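PDB 6KTQ: homocitrate synthase from Sulfolobus acidocaldarius, which catalyses the aldol-type condensation of acetyl-CoA with 2-oxoglutarate to homocitrate, the first step of lysine biosynthesis through alpha-aminoadipate. Local coordinates for residues 170-175 with 196-201; 202-207 with 232-237; 128-133 with 166-171. All coordinates share one frame; numbering follows the deposited sequence.

Interaction 1 of 3, residues 170-175 with 196-201; sequences DATRAD and IADTVG. With AKG (2-oxoglutaric acid), chain D.
Thr199 OG1 takes the backbone N-H of Asp170, N to OG1 2.7 Å, N-H...O angle 149°. In turn Thr199 OG1 donates its own hydrogen to AKG O2 of the bound 2-oxoglutarate at 3.0 Å. The contact lies at the C-terminal ends of two neighbouring parallel strands, 163-169 and 193-198, of the catalytic TIM barrel. As in other barrels of this kind, the substrate sits at that end. With a proton received and a proton given, the hydroxyl of Thr199 is fixed in its rotation. It joins the loop of the neighbouring strand directly to one carboxylate of the substrate. Ala197 faces the same carboxylate with its methyl group.

The next contact is Thr172 with Asp198, whose side chains cross at about a right angle. Thr172 OG1 donates to Asp198 OD1 over 2.6 Å and reaches it on the anti side, 33° out of the carboxylate plane. The chi1 of 62° sets OG1 between backbone N and carbonyl carbon, and turns CG2 against CA and CB of Asp198. Both oxygens of Asp198 also accept backbone N-H groups, from Val202 and Leu203. Beside this pair, toward the start of segment 196-201, Ala171 CB packs on Ile196 CG2 at 4.0 Å.

Farther out, Arg173 grips Asp170 side-on. NE donates to the syn lone pair of Asp170 OD1 at 2.8 Å, with OD1 close to the guanidinium plane, while NH1 meets OD2 from above the carboxylate plane. Ser131 OG is a further partner of OD2. A water gives its hydrogens to Asp170 OD1 and Thr172 OG1 and accepts from Val200 N, so it bridges the two loops. The guanidinium of Arg173 is flat against Val200, whose CG2 stands 3.4 Å above the centre of one face.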
loop_
_atom_site.group_PDB
_atom_site.type_symbol
_atom_site.label_atom_id
_atom_site.label_comp_id
_atom_site.label_asym_id
_atom_site.label_seq_id
_atom_site.Cartn_x
_atom_site.Cartn_y
_atom_site.Cartn_z
ATOM N N ASP A 170 -13.747 13.891 17.637
ATOM C CA ASP A 170 -13.568 14.978 16.660
ATOM C C ASP A 170 -12.125 15.069 16.139
ATOM O O ASP A 170 -11.636 16.154 15.788
ATOM C CB ASP A 170 -13.998 16.308 17.253
ATOM C CG ASP A 170 -14.439 17.302 16.225
ATOM O OD1 ASP A 170 -14.761 16.940 15.075
ATOM O OD2 ASP A 170 -14.475 18.491 16.553
ATOM N N ALA A 171 -11.479 13.921 16.080
ATOM C CA ALA A 171 -10.120 13.814 15.535
ATOM C C ALA A 171 -10.033 14.336 14.126
ATOM O O ALA A 171 -9.010 14.903 13.735
ATOM C CB ALA A 171 -9.666 12.380 15.559
ATOM N N THR A 172 -11.108 14.181 13.351
ATOM C CA THR A 172 -11.060 14.538 11.950
ATOM C C THR A 172 -11.167 16.040 11.720
ATOM O O THR A 172 -10.999 16.466 10.605
ATOM C CB THR A 172 -12.124 13.769 11.144
ATOM O OG1 THR A 172 -13.434 14.117 11.619
ATOM C CG2 THR A 172 -11.911 12.260 11.324
ATOM N N ARG A 173 -11.420 16.846 12.760
ATOM C CA ARG A 173 -11.319 18.289 12.649
ATOM C C ARG A 173 -10.262 18.877 13.600
ATOM O O ARG A 173 -10.171 20.078 13.763
ATOM C CB ARG A 173 -12.678 18.946 12.882
ATOM C CG ARG A 173 -13.746 18.529 11.867
ATOM C CD ARG A 173 -15.038 19.304 12.058
ATOM N NE ARG A 173 -15.609 19.048 13.382
ATOM C CZ ARG A 173 -16.677 19.646 13.891
ATOM N NH1 ARG A 173 -17.079 19.337 15.124
ATOM N NH2 ARG A 173 -17.356 20.528 13.188
ATOM N N ALA A 174 -9.485 18.022 14.218
ATOM C CA ALA A 174 -8.455 18.428 15.145
ATOM C C ALA A 174 -7.192 18.841 14.414
ATOM O O ALA A 174 -6.938 18.412 13.297
ATOM C CB ALA A 174 -8.128 17.300 16.100
ATOM N N ASP A 175 -6.388 19.653 15.092
ATOM C CA ASP A 175 -5.025 19.960 14.636
ATOM C C ASP A 175 -4.247 18.647 14.537
ATOM O O ASP A 175 -4.131 17.917 15.512
ATOM C CB ASP A 175 -4.356 20.914 15.638
ATOM C CG ASP A 175 -2.932 21.286 15.213
ATOM O OD1 ASP A 175 -2.020 20.429 15.293
ATOM O OD2 ASP A 175 -2.771 22.400 14.727
ATOM N N ILE A 196 -10.021 6.660 15.926
ATOM C CA ILE A 196 -10.050 7.949 15.244
ATOM C C ILE A 196 -11.536 8.170 14.903
ATOM O O ILE A 196 -12.127 7.402 14.126
ATOM C CB ILE A 196 -9.159 7.918 13.977
ATOM C CG1 ILE A 196 -7.693 7.574 14.326
ATOM C CG2 ILE A 196 -9.254 9.211 13.174
ATOM C CD1 ILE A 196 -6.992 8.564 15.237
ATOM N N ALA A 197 -12.142 9.195 15.504
ATOM C CA ALA A 197 -13.581 9.428 15.374
ATOM C C ALA A 197 -13.876 10.556 14.439
ATOM O O ALA A 197 -13.469 11.704 14.653
ATOM C CB ALA A 197 -14.224 9.690 16.737
ATOM N N ASP A 198 -14.572 10.218 13.365
ATOM C CA ASP A 198 -15.102 11.211 12.484
ATOM C C ASP A 198 -16.487 11.516 13.040
ATOM O O ASP A 198 -17.532 11.091 12.511
ATOM C CB ASP A 198 -15.170 10.681 11.077
ATOM C CG ASP A 198 -15.542 11.732 10.084
ATOM O OD1 ASP A 198 -15.439 12.956 10.384
ATOM O OD2 ASP A 198 -15.960 11.318 8.983
ATOM N N THR A 199 -16.452 12.258 14.135
ATOM C CA THR A 199 -17.619 12.605 14.940
ATOM C C THR A 199 -18.748 13.261 14.154
ATOM O O THR A 199 -19.923 12.960 14.411
ATOM C CB THR A 199 -17.146 13.522 16.084
ATOM O OG1 THR A 199 -16.142 12.824 16.808
ATOM C CG2 THR A 199 -18.299 13.911 17.021
ATOM N N VAL A 200 -18.415 14.118 13.185
ATOM C CA VAL A 200 -19.444 14.824 12.414
ATOM C C VAL A 200 -19.470 14.419 10.936
ATOM O O VAL A 200 -20.082 15.089 10.121
ATOM C CB VAL A 200 -19.352 16.354 12.572
ATOM C CG1 VAL A 200 -19.577 16.741 14.029
ATOM C CG2 VAL A 200 -18.024 16.924 12.064
ATOM N N GLY A 201 -18.761 13.344 10.601
ATOM C CA GLY A 201 -18.894 12.698 9.296
ATOM C C GLY A 201 -18.314 13.493 8.136
ATOM O O GLY A 201 -18.846 13.445 7.028
HETATM C C1 AKG D . -17.791 9.992 18.542
HETATM O O1 AKG D . -18.326 10.118 17.425
HETATM O O2 AKG D . -16.973 10.850 18.945
HETATM C C2 AKG D . -18.148 8.824 19.376
HETATM O O5 AKG D . -19.324 8.439 19.443
HETATM C C3 AKG D . -17.049 8.067 20.113
HETATM C C4 AKG D . -16.536 6.995 19.146
HETATM C C5 AKG D . -15.551 5.976 19.703
HETATM O O3 AKG D . -14.722 5.492 18.877
HETATM O O4 AKG D . -15.575 5.668 20.937
HETATM O O HOH W 1 -15.518 14.866 13.375
#

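Interaction 2 of 3, residues 202-207 with 232-237; sequences VLYPSR and LGMAVA
Two neighbouring beta-alpha loops of the TIM barrel meet here, each at the start of its helix: 202-207 leads into helix 205-218, and 232-237 into helix 235-244. The contact is near the surface and mainly between apolar side chains. No hydrogen bond crosses it.

Pro205 and Met234 supply about half of it. The proline ring points at the other loop, and its CD lies 3.9 Å from Met234 SD. The two side chains cross at about a right angle. Pro205 CG presses on the methyl of Ala237, with CG to CB at 3.7 Å. The pyrrolidine thus touches both the residue just before helix 235-244 and one in its first turn.

Met234 bends at its end, chi3 -73°, which brings CE round toward Tyr204. CE comes to 4.1 Å from Tyr204 CD1, at an oblique approach to the ring. The phenol ring is also packed by its own neighbour: Pro205 CD lies over one face, offset toward the rim. Pro205 CD thus touches both the Tyr204 ring and Met234 SD, and the three side chains form one cluster.

At the other end, Val202 and Leu232 make a looser touch. Val202 CG1 and Leu232 CD1 are 4.4 Å apart. Leu203 and Pro205 also touch Asn238 of helix 235-244. On the other loop, Asn230 OD1 accepts from Ala235 N in the first turn of its helix.

Such packing joins consecutive beta-alpha units at the C-terminal rim of a TIM barrel, with the helix starts set side by side.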
loop_
_atom_site.group_PDB
_atom_site.type_symbol
_atom_site.label_atom_id
_atom_site.label_comp_id
_atom_site.label_asym_id
_atom_site.label_seq_id
_atom_site.Cartn_x
_atom_site.Cartn_y
_atom_site.Cartn_z
ATOM N N VAL A 202 -17.202 14.179 8.383
ATOM C CA VAL A 202 -16.619 15.115 7.402
ATOM C C VAL A 202 -15.361 14.580 6.716
ATOM O O VAL A 202 -14.740 15.284 5.921
ATOM C CB VAL A 202 -16.306 16.478 8.040
ATOM C CG1 VAL A 202 -17.595 17.207 8.393
ATOM C CG2 VAL A 202 -15.367 16.341 9.241
ATOM N N LEU A 203 -14.999 13.339 6.984
ATOM C CA LEU A 203 -13.866 12.739 6.282
ATOM C C LEU A 203 -14.193 12.568 4.796
ATOM O O LEU A 203 -15.323 12.205 4.445
ATOM C CB LEU A 203 -13.586 11.366 6.867
ATOM C CG LEU A 203 -12.281 11.002 7.557
ATOM C CD1 LEU A 203 -11.281 12.109 7.873
ATOM C CD2 LEU A 203 -12.541 10.038 8.694
ATOM N N TYR A 204 -13.207 12.828 3.934
ATOM C CA TYR A 204 -13.302 12.484 2.513
ATOM C C TYR A 204 -12.509 11.204 2.308
ATOM O O TYR A 204 -11.345 11.131 2.708
ATOM C CB TYR A 204 -12.764 13.624 1.628
ATOM C CG TYR A 204 -13.073 13.371 0.182
ATOM C CD1 TYR A 204 -14.325 13.673 -0.341
ATOM C CD2 TYR A 204 -12.132 12.770 -0.655
ATOM C CE1 TYR A 204 -14.647 13.371 -1.663
ATOM C CE2 TYR A 204 -12.427 12.481 -1.978
ATOM C CZ TYR A 204 -13.692 12.802 -2.488
ATOM O OH TYR A 204 -14.021 12.541 -3.810
ATOM N N PRO A 205 -13.108 10.187 1.677
ATOM C CA PRO A 205 -12.502 8.851 1.620
ATOM C C PRO A 205 -11.016 8.772 1.219
ATOM O O PRO A 205 -10.257 8.081 1.883
ATOM C CB PRO A 205 -13.376 8.131 0.592
ATOM C CG PRO A 205 -14.736 8.699 0.878
ATOM C CD PRO A 205 -14.471 10.172 1.106
ATOM N N SER A 206 -10.610 9.432 0.148
ATOM C CA SER A 206 -9.190 9.331 -0.264
ATOM C C SER A 206 -8.309 9.902 0.842
ATOM O O SER A 206 -7.239 9.369 1.121
ATOM C CB SER A 206 -8.909 10.015 -1.610
ATOM O OG SER A 206 -9.090 11.408 -1.515
ATOM N N ARG A 207 -8.793 10.929 1.517
ATOM C CA ARG A 207 -8.059 11.497 2.627
ATOM C C ARG A 207 -8.044 10.596 3.842
ATOM O O ARG A 207 -7.034 10.522 4.528
ATOM C CB ARG A 207 -8.526 12.902 2.946
ATOM C CG ARG A 207 -8.383 13.777 1.740
ATOM C CD ARG A 207 -8.547 15.238 2.050
ATOM N NE ARG A 207 -8.119 16.050 0.914
ATOM C CZ ARG A 207 -8.444 17.328 0.731
ATOM N NH1 ARG A 207 -9.198 17.976 1.616
ATOM N NH2 ARG A 207 -8.015 17.961 -0.356
ATOM N N LEU A 232 -22.597 13.203 5.876
ATOM C CA LEU A 232 -22.512 13.505 4.464
ATOM C C LEU A 232 -22.629 12.269 3.581
ATOM O O LEU A 232 -22.235 12.289 2.419
ATOM C CB LEU A 232 -21.217 14.265 4.184
ATOM C CG LEU A 232 -21.234 15.696 4.735
ATOM C CD1 LEU A 232 -19.836 16.284 4.696
ATOM C CD2 LEU A 232 -22.228 16.599 4.005
ATOM N N GLY A 233 -23.155 11.180 4.144
ATOM C CA GLY A 233 -23.460 9.997 3.371
ATOM C C GLY A 233 -22.249 9.170 2.979
ATOM O O GLY A 233 -22.344 8.377 2.064
ATOM N N MET A 234 -21.121 9.327 3.679
ATOM C CA MET A 234 -19.914 8.674 3.261
ATOM C C MET A 234 -19.286 7.779 4.292
ATOM O O MET A 234 -18.144 7.394 4.127
ATOM C CB MET A 234 -18.941 9.701 2.711
ATOM C CG MET A 234 -19.479 10.226 1.381
ATOM S SD MET A 234 -18.254 10.971 0.338
ATOM C CE MET A 234 -17.928 12.529 1.159
ATOM N N ALA A 235 -20.044 7.391 5.318
ATOM C CA ALA A 235 -19.519 6.514 6.363
ATOM C C ALA A 235 -18.937 5.216 5.819
ATOM O O ALA A 235 -17.827 4.828 6.200
ATOM C CB ALA A 235 -20.606 6.213 7.418
ATOM N N VAL A 236 -19.669 4.523 4.935
ATOM C CA VAL A 236 -19.189 3.238 4.406
ATOM C C VAL A 236 -17.881 3.419 3.624
ATOM O O VAL A 236 -16.927 2.663 3.783
ATOM C CB VAL A 236 -20.230 2.549 3.498
ATOM C CG1 VAL A 236 -19.644 1.290 2.855
ATOM C CG2 VAL A 236 -21.469 2.197 4.321
ATOM N N ALA A 237 -17.861 4.417 2.772
ATOM C CA ALA A 237 -16.685 4.647 1.949
ATOM C C ALA A 237 -15.492 5.015 2.833
ATOM O O ALA A 237 -14.370 4.650 2.534
ATOM C CB ALA A 237 -16.975 5.753 0.970
#

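Interaction 3 of 3, residues 128-133 with 166-171; sequences YGISDT and FTAEDA. With AKG (2-oxoglutaric acid), chain D; COA (coenzyme A), chain E.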
loop_
_atom_site.group_PDB
_atom_site.type_symbol
_atom_site.label_atom_id
_atom_site.label_comp_id
_atom_site.label_asym_id
_atom_site.label_seq_id
_atom_site.Cartn_x
_atom_site.Cartn_y
_atom_site.Cartn_z
ATOM N N TYR A 128 -12.162 11.397 24.675
ATOM C CA TYR A 128 -11.989 12.813 24.962
ATOM C C TYR A 128 -11.942 13.554 23.652
ATOM O O TYR A 128 -11.419 13.050 22.658
ATOM C CB TYR A 128 -10.689 13.058 25.757
ATOM C CG TYR A 128 -10.690 14.266 26.674
ATOM C CD1 TYR A 128 -11.135 14.167 27.997
ATOM C CD2 TYR A 128 -10.206 15.498 26.241
ATOM C CE1 TYR A 128 -11.124 15.286 28.846
ATOM C CE2 TYR A 128 -10.193 16.615 27.075
ATOM C CZ TYR A 128 -10.646 16.504 28.368
ATOM O OH TYR A 128 -10.640 17.617 29.170
ATOM N N GLY A 129 -12.444 14.780 23.677
ATOM C CA GLY A 129 -12.566 15.601 22.493
ATOM C C GLY A 129 -11.279 16.365 22.323
ATOM O O GLY A 129 -10.916 17.130 23.195
ATOM N N ILE A 130 -10.596 16.179 21.194
ATOM C CA ILE A 130 -9.276 16.779 21.029
ATOM C C ILE A 130 -9.149 17.811 19.910
ATOM O O ILE A 130 -8.037 18.297 19.620
ATOM C CB ILE A 130 -8.180 15.705 20.996
ATOM C CG1 ILE A 130 -8.468 14.577 20.016
ATOM C CG2 ILE A 130 -8.035 15.083 22.364
ATOM C CD1 ILE A 130 -8.506 15.032 18.586
ATOM N N SER A 131 -10.284 18.214 19.334
ATOM C CA SER A 131 -10.301 19.348 18.446
ATOM C C SER A 131 -10.350 20.589 19.279
ATOM O O SER A 131 -10.737 20.537 20.448
ATOM C CB SER A 131 -11.566 19.333 17.571
ATOM O OG SER A 131 -12.723 19.419 18.386
ATOM N N ASP A 132 -10.026 21.716 18.662
ATOM C CA ASP A 132 -10.057 22.986 19.357
ATOM C C ASP A 132 -11.460 23.401 19.815
ATOM O O ASP A 132 -11.584 23.936 20.927
ATOM C CB ASP A 132 -9.449 24.107 18.510
ATOM C CG ASP A 132 -7.941 23.914 18.234
ATOM O OD1 ASP A 132 -7.265 23.025 18.798
ATOM O OD2 ASP A 132 -7.432 24.680 17.409
ATOM N N THR A 133 -12.512 23.187 19.006
ATOM C CA THR A 133 -13.858 23.485 19.487
ATOM C C THR A 133 -14.190 22.600 20.690
ATOM O O THR A 133 -14.764 23.074 21.651
ATOM C CB THR A 133 -15.004 23.366 18.424
ATOM O OG1 THR A 133 -15.197 21.990 18.043
ATOM C CG2 THR A 133 -14.714 24.218 17.205
ATOM N N PHE A 166 -8.179 4.477 23.642
ATOM C CA PHE A 166 -8.474 5.875 23.748
ATOM C C PHE A 166 -9.199 6.278 22.487
ATOM O O PHE A 166 -8.742 5.969 21.405
ATOM C CB PHE A 166 -7.214 6.734 23.893
ATOM C CG PHE A 166 -7.507 8.193 23.848
ATOM C CD1 PHE A 166 -8.126 8.804 24.927
ATOM C CD2 PHE A 166 -7.256 8.942 22.694
ATOM C CE1 PHE A 166 -8.461 10.133 24.881
ATOM C CE2 PHE A 166 -7.578 10.280 22.648
ATOM C CZ PHE A 166 -8.181 10.879 23.739
ATOM N N THR A 167 -10.318 6.983 22.632
ATOM C CA THR A 167 -11.029 7.526 21.489
ATOM C C THR A 167 -10.741 8.995 21.364
ATOM O O THR A 167 -11.000 9.762 22.294
ATOM C CB THR A 167 -12.545 7.311 21.617
ATOM O OG1 THR A 167 -12.821 5.925 21.505
ATOM C CG2 THR A 167 -13.284 8.040 20.520
ATOM N N ALA A 168 -10.187 9.383 20.224
ATOM C CA ALA A 168 -9.938 10.750 19.920
ATOM C C ALA A 168 -11.172 11.306 19.227
ATOM O O ALA A 168 -11.368 11.134 18.023
ATOM C CB ALA A 168 -8.709 10.898 19.037
ATOM N N GLU A 169 -12.018 11.960 20.017
ATOM C CA GLU A 169 -13.273 12.481 19.531
ATOM C C GLU A 169 -13.016 13.752 18.745
ATOM O O GLU A 169 -12.169 14.586 19.132
ATOM C CB GLU A 169 -14.222 12.691 20.723
ATOM C CG GLU A 169 -15.573 13.243 20.384
ATOM C CD GLU A 169 -16.518 13.276 21.582
ATOM O OE1 GLU A 169 -17.747 13.176 21.358
ATOM O OE2 GLU A 169 -16.043 13.433 22.740
ATOM N N ASP A 170 -13.747 13.891 17.637
ATOM C CA ASP A 170 -13.568 14.978 16.660
ATOM C C ASP A 170 -12.125 15.069 16.139
ATOM O O ASP A 170 -11.636 16.154 15.788
ATOM C CB ASP A 170 -13.998 16.308 17.253
ATOM C CG ASP A 170 -14.439 17.302 16.225
ATOM O OD1 ASP A 170 -14.761 16.940 15.075
ATOM O OD2 ASP A 170 -14.475 18.491 16.553
ATOM N N ALA A 171 -11.479 13.921 16.080
ATOM C CA ALA A 171 -10.120 13.814 15.535
ATOM C C ALA A 171 -10.033 14.336 14.126
ATOM O O ALA A 171 -9.010 14.903 13.735
ATOM C CB ALA A 171 -9.666 12.380 15.559
HETATM C C1 AKG D . -17.791 9.992 18.542
HETATM O O1 AKG D . -18.326 10.118 17.425
HETATM O O2 AKG D . -16.973 10.850 18.945
HETATM C C2 AKG D . -18.148 8.824 19.376
HETATM O O5 AKG D . -19.324 8.439 19.443
HETATM C C3 AKG D . -17.049 8.067 20.113
HETATM C C4 AKG D . -16.536 6.995 19.146
HETATM C C5 AKG D . -15.551 5.976 19.703
HETATM O O3 AKG D . -14.722 5.492 18.877
HETATM O O4 AKG D . -15.575 5.668 20.937
HETATM N N1A COA E . -14.141 13.302 29.967
HETATM C C2A COA E . -14.426 14.003 31.099
HETATM N N3A COA E . -15.499 14.841 31.214
HETATM C C4A COA E . -16.335 15.044 30.178
HETATM C C5A COA E . -16.096 14.320 28.927
HETATM C C6A COA E . -14.921 13.427 28.870
HETATM N N6A COA E . -14.666 12.752 27.733
HETATM N N7A COA E . -17.075 14.685 28.078
HETATM C C8A COA E . -17.875 15.582 28.726
HETATM N N9A COA E . -17.417 15.792 29.966
HETATM C C1B COA E . -18.050 16.598 31.021
HETATM C C2B COA E . -18.355 18.028 30.667
HETATM O O2B COA E . -17.233 18.885 30.772
HETATM C C3B COA E . -19.403 18.311 31.720
HETATM O O3B COA E . -18.885 18.416 33.027
HETATM P P3B COA E . -19.515 19.492 34.034
HETATM O O7A COA E . -18.363 19.698 34.948
HETATM O O8A COA E . -20.704 18.750 34.610
HETATM O O9A COA E . -19.886 20.677 33.207
HETATM C C4B COA E . -20.260 17.074 31.689
HETATM O O4B COA E . -19.341 16.019 31.309
HETATM C C5B COA E . -21.346 17.553 30.734
HETATM O O5B COA E . -22.446 16.751 30.631
HETATM P P1A COA E . -23.793 16.644 31.501
HETATM O O1A COA E . -24.343 15.641 30.554
HETATM O O2A COA E . -24.529 17.931 31.763
HETATM O O3A COA E . -23.193 16.015 32.857
HETATM P P2A COA E . -23.917 15.059 33.889
HETATM O O4A COA E . -25.263 15.635 34.246
HETATM O O5A COA E . -22.901 14.715 34.943
HETATM O O6A COA E . -24.134 13.688 33.103
HETATM C CBP COA E . -23.512 11.694 31.890
HETATM C CCP COA E . -23.009 12.965 32.581
HETATM C CDP COA E . -22.345 10.901 31.281
HETATM C CEP COA E . -24.213 10.813 32.932
HETATM C CAP COA E . -24.534 12.135 30.836
HETATM O OAP COA E . -24.037 13.167 29.973
HETATM C C9P COA E . -24.959 10.979 29.991
HETATM O O9P COA E . -25.640 10.113 30.488
HETATM N N8P COA E . -24.527 10.994 28.727
HETATM C C7P COA E . -24.833 9.969 27.748
HETATM C C6P COA E . -23.543 9.296 27.254
HETATM C C5P COA E . -22.723 10.292 26.458
HETATM O O5P COA E . -22.936 11.507 26.581
HETATM N N4P COA E . -21.775 9.785 25.657
HETATM C C3P COA E . -20.879 10.680 24.925
HETATM C C2P COA E . -20.058 10.008 23.839
HETATM S S1P COA E . -18.883 11.275 23.270
HETATM O O HOH W 2 -14.207 21.209 15.560
#
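Tyr128 and Phe166 meet with the beta carbon of one at the ring edge of the other. Tyr128 CB lies 3.8 Å from Phe166 CE1, near the ring plane, and Ile130 CG2 approaches the same edge. The tyrosine ring itself leads away and meets the adenine of coenzyme A obliquely, CD1 to N1A 3.7 Å. The ring of His139 stacks with that of Tyr128.

Ile130 reaches the other strand with its longer branch. Its chi1 of 50° sends CG1 to Ala168 CB and CD1 to Ala171 CA. The backbones pair in parallel: Tyr128 N bonds to Thr167 O at 3.1 Å, Glu169 N to Tyr128 O at 2.9 Å, and Ile130 N to Glu169 O at 3.0 Å. Past the strand ends, Ser131 OG donates to Asp170 OD2 over 2.7 Å, on the anti side and somewhat out of the carboxylate plane, and a water links that oxygen to Thr133 OG1.

Thr167 OG1 donates to O4 of 2-oxoglutarate at 2.8 Å. Glu169 extends its chain alongside 2-oxoglutarate, CG next to O2, and OE2 forms a salt bridge with Lys138. Replacing Glu169 with an alanine removes the carboxylate and CG, which is likely to leave Lys138 without this partner charge and open a gap beside O2. Both ligands are met from the C-terminal ends of neighbouring parallel strands, the usual place of a TIM-barrel active site.

In the fold
Along the chain the order is interaction 3, interaction 1, interaction 2, and all three lie within the catalytic barrel. Interactions 1 and 3 share Asp170 and Ala171, and their centres are 7 Å apart. Strand 163-169 lies between 123-129 and 193-198 in the sheet, so the two contacts join three successive strands beside the 2-oxoglutarate. Interaction 2 is 12 Å from interaction 1 between centres and 18 Å from interaction 3. It touches interaction 1 through Thr172 CG2 on Leu203 CD2. Together they form a run of loops round one end of the barrel, from the coenzyme A pocket past the substrate to apolar packing at helices 205-218 and 235-244.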